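Local coordinates for protein fructokinase (Silicibacter sp., PDB 3C8U) that probably phosphorylates fructose with ATP, as a P-loop sugar kinase linked to fructose transport, at residues Gln19-Ser33 against Ile147-Leu161. Numbering follows the deposited sequence.
Sequences QPGRQLVALSGAPGS and IWDVSIRLEVPMADL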
loop_
_atom_site.group_PDB
_atom_site.type_symbol
_atom_site.label_atom_id
_atom_site.label_comp_id
_atom_site.label_asym_id
_atom_site.label_seq_id
_atom_site.Cartn_x
_atom_site.Cartn_y
_atom_site.Cartn_z
ATOM N N GLN A 19 -1.054 -22.931 8.374
ATOM C CA GLN A 19 0.069 -22.468 7.545
ATOM C C GLN A 19 1.250 -21.980 8.408
ATOM O O GLN A 19 1.097 -21.105 9.249
ATOM C CB GLN A 19 -0.371 -21.356 6.585
ATOM C CG GLN A 19 0.714 -20.890 5.668
ATOM C CD GLN A 19 0.194 -19.978 4.564
ATOM O OE1 GLN A 19 -0.809 -20.287 3.896
ATOM N NE2 GLN A 19 0.875 -18.854 4.360
ATOM N N PRO A 20 2.436 -22.558 8.204
ATOM C CA PRO A 20 3.564 -22.053 8.988
ATOM C C PRO A 20 3.931 -20.618 8.668
ATOM O O PRO A 20 3.883 -20.159 7.526
ATOM C CB PRO A 20 4.730 -22.981 8.593
ATOM C CG PRO A 20 4.093 -24.212 8.086
ATOM C CD PRO A 20 2.773 -23.782 7.453
ATOM N N GLY A 21 4.300 -19.930 9.727
ATOM C CA GLY A 21 4.894 -18.615 9.599
ATOM C C GLY A 21 3.833 -17.553 9.584
ATOM O O GLY A 21 2.705 -17.768 9.955
ATOM N N ARG A 22 4.216 -16.395 9.108
ATOM C CA ARG A 22 3.335 -15.253 9.151
ATOM C C ARG A 22 2.558 -15.166 7.839
ATOM O O ARG A 22 3.071 -15.479 6.757
ATOM C CB ARG A 22 4.176 -13.998 9.391
ATOM C CG ARG A 22 3.378 -12.764 9.505
ATOM C CD ARG A 22 4.248 -11.571 9.809
ATOM N NE ARG A 22 4.812 -11.618 11.151
ATOM C CZ ARG A 22 6.091 -11.783 11.433
ATOM N NH1 ARG A 22 6.988 -11.949 10.471
ATOM N NH2 ARG A 22 6.479 -11.803 12.685
ATOM N N GLN A 23 1.313 -14.744 7.948
ATOM C CA GLN A 23 0.437 -14.560 6.771
ATOM C C GLN A 23 0.416 -13.098 6.336
ATOM O O GLN A 23 0.507 -12.188 7.150
ATOM C CB GLN A 23 -0.957 -15.119 7.057
ATOM C CG GLN A 23 -0.935 -16.677 7.080
ATOM C CD GLN A 23 -2.246 -17.311 7.499
ATOM O OE1 GLN A 23 -2.860 -18.016 6.718
ATOM N NE2 GLN A 23 -2.685 -17.045 8.722
ATOM N N LEU A 24 0.379 -12.931 5.024
ATOM C CA LEU A 24 0.325 -11.617 4.349
ATOM C C LEU A 24 -1.007 -11.356 3.662
ATOM O O LEU A 24 -1.518 -12.131 2.850
ATOM C CB LEU A 24 1.449 -11.494 3.333
ATOM C CG LEU A 24 2.909 -11.690 3.800
ATOM C CD1 LEU A 24 3.862 -11.245 2.687
ATOM C CD2 LEU A 24 3.176 -10.886 4.997
ATOM N N VAL A 25 -1.553 -10.216 4.011
ATOM C CA VAL A 25 -2.757 -9.697 3.390
ATOM C C VAL A 25 -2.454 -8.376 2.736
ATOM O O VAL A 25 -1.989 -7.428 3.378
ATOM C CB VAL A 25 -3.936 -9.554 4.421
ATOM C CG1 VAL A 25 -5.168 -8.884 3.768
ATOM C CG2 VAL A 25 -4.319 -10.900 5.021
ATOM N N ALA A 26 -2.700 -8.336 1.432
ATOM C CA ALA A 26 -2.476 -7.127 0.614
ATOM C C ALA A 26 -3.730 -6.273 0.500
ATOM O O ALA A 26 -4.821 -6.772 0.250
ATOM C CB ALA A 26 -1.967 -7.514 -0.773
ATOM N N LEU A 27 -3.557 -4.974 0.731
ATOM C CA LEU A 27 -4.608 -3.980 0.463
ATOM C C LEU A 27 -4.037 -2.996 -0.530
ATOM O O LEU A 27 -3.118 -2.245 -0.217
ATOM C CB LEU A 27 -5.039 -3.240 1.733
ATOM C CG LEU A 27 -6.057 -2.112 1.425
ATOM C CD1 LEU A 27 -7.355 -2.689 0.854
ATOM C CD2 LEU A 27 -6.365 -1.268 2.648
ATOM N N SER A 28 -4.534 -3.083 -1.752
ATOM C CA SER A 28 -4.044 -2.278 -2.868
ATOM C C SER A 28 -5.058 -1.210 -3.219
ATOM O O SER A 28 -6.247 -1.477 -3.432
ATOM C CB SER A 28 -3.751 -3.130 -4.100
ATOM O OG SER A 28 -2.785 -2.530 -4.953
ATOM N N GLY A 29 -4.555 0.017 -3.220
ATOM C CA GLY A 29 -5.315 1.179 -3.658
ATOM C C GLY A 29 -4.628 1.980 -4.741
ATOM O O GLY A 29 -3.802 1.486 -5.508
ATOM N N ALA A 30 -5.051 3.223 -4.824
ATOM C CA ALA A 30 -4.448 4.228 -5.679
ATOM C C ALA A 30 -4.224 5.486 -4.835
ATOM O O ALA A 30 -4.789 5.608 -3.741
ATOM C CB ALA A 30 -5.339 4.516 -6.906
ATOM N N PRO A 31 -3.360 6.398 -5.314
ATOM C CA PRO A 31 -3.224 7.686 -4.657
ATOM C C PRO A 31 -4.584 8.344 -4.485
ATOM O O PRO A 31 -5.380 8.449 -5.425
ATOM C CB PRO A 31 -2.332 8.489 -5.620
ATOM C CG PRO A 31 -1.601 7.450 -6.420
ATOM C CD PRO A 31 -2.605 6.336 -6.577
ATOM N N GLY A 32 -4.814 8.754 -3.248
ATOM C CA GLY A 32 -6.050 9.406 -2.839
ATOM C C GLY A 32 -7.122 8.447 -2.389
ATOM O O GLY A 32 -8.240 8.853 -2.106
ATOM N N SER A 33 -6.798 7.163 -2.347
ATOM C CA SER A 33 -7.838 6.146 -2.061
ATOM C C SER A 33 -8.194 6.079 -0.571
ATOM O O SER A 33 -9.203 5.492 -0.183
ATOM C CB SER A 33 -7.435 4.763 -2.552
ATOM O OG SER A 33 -6.310 4.272 -1.842
ATOM N N ILE A 147 2.740 -13.920 -3.623
ATOM C CA ILE A 147 3.228 -13.867 -2.222
ATOM C C ILE A 147 2.075 -13.692 -1.235
ATOM O O ILE A 147 2.140 -14.099 -0.090
ATOM C CB ILE A 147 4.197 -12.657 -1.971
ATOM C CG1 ILE A 147 5.410 -12.712 -2.886
ATOM C CG2 ILE A 147 4.753 -12.646 -0.534
ATOM C CD1 ILE A 147 6.346 -11.558 -2.630
ATOM N N TRP A 148 1.034 -13.031 -1.696
ATOM C CA TRP A 148 -0.073 -12.681 -0.829
ATOM C C TRP A 148 -0.878 -13.931 -0.463
ATOM O O TRP A 148 -1.093 -14.808 -1.301
ATOM C CB TRP A 148 -1.032 -11.678 -1.473
ATOM C CG TRP A 148 -0.428 -10.436 -2.126
ATOM C CD1 TRP A 148 -0.872 -9.833 -3.249
ATOM C CD2 TRP A 148 0.725 -9.692 -1.694
ATOM N NE1 TRP A 148 -0.089 -8.744 -3.551
ATOM C CE2 TRP A 148 0.892 -8.624 -2.598
ATOM C CE3 TRP A 148 1.613 -9.813 -0.620
ATOM C CZ2 TRP A 148 1.921 -7.693 -2.474
ATOM C CZ3 TRP A 148 2.637 -8.882 -0.489
ATOM C CH2 TRP A 148 2.779 -7.830 -1.412
ATOM N N ASP A 149 -1.370 -13.978 0.777
ATOM C CA ASP A 149 -2.279 -15.049 1.165
ATOM C C ASP A 149 -3.712 -14.694 0.860
ATOM O O ASP A 149 -4.512 -15.536 0.459
ATOM C CB ASP A 149 -2.067 -15.446 2.630
ATOM C CG ASP A 149 -0.685 -16.015 2.858
ATOM O OD1 ASP A 149 -0.352 -17.091 2.296
ATOM O OD2 ASP A 149 0.071 -15.406 3.628
ATOM N N VAL A 150 -4.022 -13.417 1.061
ATOM C CA VAL A 150 -5.329 -12.843 0.721
ATOM C C VAL A 150 -5.040 -11.465 0.145
ATOM O O VAL A 150 -4.138 -10.760 0.589
ATOM C CB VAL A 150 -6.310 -12.725 1.936
ATOM C CG1 VAL A 150 -7.679 -12.131 1.519
ATOM C CG2 VAL A 150 -6.487 -14.091 2.661
ATOM N N SER A 151 -5.771 -11.106 -0.879
ATOM C CA SER A 151 -5.625 -9.787 -1.473
ATOM C C SER A 151 -6.956 -9.071 -1.596
ATOM O O SER A 151 -8.028 -9.664 -1.878
ATOM C CB SER A 151 -4.943 -9.883 -2.830
ATOM O OG SER A 151 -5.863 -10.368 -3.799
ATOM N N ILE A 152 -6.850 -7.777 -1.337
ATOM C CA ILE A 152 -7.967 -6.839 -1.323
ATOM C C ILE A 152 -7.653 -5.640 -2.208
ATOM O O ILE A 152 -6.622 -4.984 -2.065
ATOM C CB ILE A 152 -8.271 -6.285 0.096
ATOM C CG1 ILE A 152 -8.415 -7.412 1.115
ATOM C CG2 ILE A 152 -9.523 -5.348 0.056
ATOM C CD1 ILE A 152 -8.390 -6.969 2.578
ATOM N N ARG A 153 -8.568 -5.363 -3.119
ATOM C CA ARG A 153 -8.526 -4.130 -3.888
ATOM C C ARG A 153 -9.528 -3.144 -3.330
ATOM O O ARG A 153 -10.706 -3.451 -3.145
ATOM C CB ARG A 153 -8.786 -4.372 -5.368
ATOM C CG ARG A 153 -9.170 -3.082 -6.112
ATOM C CD ARG A 153 -9.320 -3.341 -7.603
ATOM N NE ARG A 153 -8.020 -3.528 -8.211
ATOM C CZ ARG A 153 -7.584 -4.676 -8.697
ATOM N NH1 ARG A 153 -8.392 -5.741 -8.683
ATOM N NH2 ARG A 153 -6.354 -4.747 -9.217
ATOM N N LEU A 154 -8.998 -1.969 -3.006
ATOM C CA LEU A 154 -9.788 -0.802 -2.619
ATOM C C LEU A 154 -10.163 -0.053 -3.898
ATOM O O LEU A 154 -9.334 0.506 -4.576
ATOM C CB LEU A 154 -9.001 0.070 -1.628
ATOM C CG LEU A 154 -9.595 1.407 -1.181
ATOM C CD1 LEU A 154 -11.082 1.296 -0.860
ATOM C CD2 LEU A 154 -8.801 1.961 0.024
ATOM N N GLU A 155 -11.437 -0.123 -4.248
ATOM C CA GLU A 155 -11.950 0.463 -5.494
ATOM C C GLU A 155 -12.619 1.819 -5.273
ATOM O O GLU A 155 -13.627 1.930 -4.591
ATOM C CB GLU A 155 -12.974 -0.487 -6.111
ATOM C CG GLU A 155 -13.329 -0.137 -7.486
ATOM C CD GLU A 155 -12.297 -0.640 -8.425
ATOM O OE1 GLU A 155 -12.074 -1.869 -8.422
ATOM O OE2 GLU A 155 -11.705 0.187 -9.148
ATOM N N VAL A 156 -12.001 2.841 -5.839
ATOM C CA VAL A 156 -12.466 4.223 -5.727
ATOM C C VAL A 156 -12.564 4.837 -7.119
ATOM O O VAL A 156 -11.613 4.807 -7.875
ATOM C CB VAL A 156 -11.518 5.081 -4.873
ATOM C CG1 VAL A 156 -12.076 6.526 -4.722
ATOM C CG2 VAL A 156 -11.321 4.456 -3.536
ATOM N N PRO A 157 -13.736 5.363 -7.478
ATOM C CA PRO A 157 -13.807 5.985 -8.798
ATOM C C PRO A 157 -12.801 7.100 -9.013
ATOM O O PRO A 157 -12.460 7.865 -8.104
ATOM C CB PRO A 157 -15.224 6.542 -8.835
ATOM C CG PRO A 157 -15.997 5.718 -7.835
ATOM C CD PRO A 157 -15.019 5.436 -6.756
HETATM N N MSE A 158 -12.359 7.183 -10.251
HETATM C CA MSE A 158 -11.360 8.167 -10.655
HETATM C C MSE A 158 -11.753 9.584 -10.282
HETATM O O MSE A 158 -10.895 10.406 -9.938
HETATM C CB MSE A 158 -11.103 8.104 -12.154
HETATM C CG MSE A 158 -10.120 7.039 -12.547
HETATM SE SE MSE A 158 -8.297 7.524 -12.007
HETATM C CE MSE A 158 -8.519 9.382 -11.621
ATOM N N ALA A 159 -13.057 9.849 -10.359
ATOM C CA ALA A 159 -13.581 11.186 -10.105
ATOM C C ALA A 159 -13.402 11.512 -8.639
ATOM O O ALA A 159 -13.026 12.615 -8.249
ATOM C CB ALA A 159 -15.062 11.291 -10.514
ATOM N N ASP A 160 -13.622 10.498 -7.826
ATOM C CA ASP A 160 -13.541 10.669 -6.380
ATOM C C ASP A 160 -12.069 10.823 -5.978
ATOM O O ASP A 160 -11.701 11.633 -5.101
ATOM C CB ASP A 160 -14.234 9.507 -5.644
ATOM C CG ASP A 160 -15.735 9.450 -5.922
ATOM O OD1 ASP A 160 -16.292 10.473 -6.378
ATOM O OD2 ASP A 160 -16.359 8.394 -5.706
ATOM N N LEU A 161 -11.214 10.045 -6.631
ATOM C CA LEU A 161 -9.755 10.127 -6.333
ATOM C C LEU A 161 -9.254 11.534 -6.596
ATOM O O LEU A 161 -8.451 12.110 -5.846
ATOM C CB LEU A 161 -8.937 9.141 -7.175
ATOM C CG LEU A 161 -9.067 7.657 -6.819
ATOM C CD1 LEU A 161 -8.262 6.772 -7.809
ATOM C CD2 LEU A 161 -8.643 7.380 -5.372
HETATM O O HOH W 1 2.749 -15.879 3.959
HETATM O O HOH W 2 -8.339 2.996 -5.100
#
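Asp149 reaches across to the start of strand 23-28 and spends both carboxylate oxygens there. OD2 takes the backbone N-H of Leu24 on its anti lone pair, with N to OD2 at 2.9 Å, while OD1 is met from above the carboxylate plane by Gln19 NE2 at 3.0 Å; this hydrogen bond from the side-chain amide is nearly straight (169°). With CG beside its own backbone N (chi1 -64°), Asp149 can turn back on Leu24, whose O in return accepts Asp149 N at 2.8 Å. Were Asp149 replaced by an alanine, Leu24 N and the Gln19 amide would probably lose their shared acceptor group, the amide being set free to turn.

Beyond this clasp the strands run parallel, 13° apart, bonded in turn from Ala26 N to Val150 O through to Leu154 N and Ser28 O. On one face of the sheet, Ala26 CB sits squarely over the five-membered ring of Trp148, 3.4 Å from its centroid and on the ring normal, a CH-pi contact; Leu24 CD1 lies at the indole edge, 4.1 Å from CZ3. The indole NE1 is bound by Leu134 O. On the other face, Leu27 CD1 crosses to Ile152 CG2 at 3.5 Å, and helix 4-14 packs on Val25 and Ile152.

Past the strands, Leu161 CD2 wedges against Pro31 O and Gly32, and Ser33 OG and N both grip Ala30 O. This loop belongs to a probable Walker A motif. The chemistry implies a carboxylate clasp at one end, a backbone ladder flanked by apolar contacts in the middle, and helix 158-171 packed against the likely phosphate-binding loop at the other.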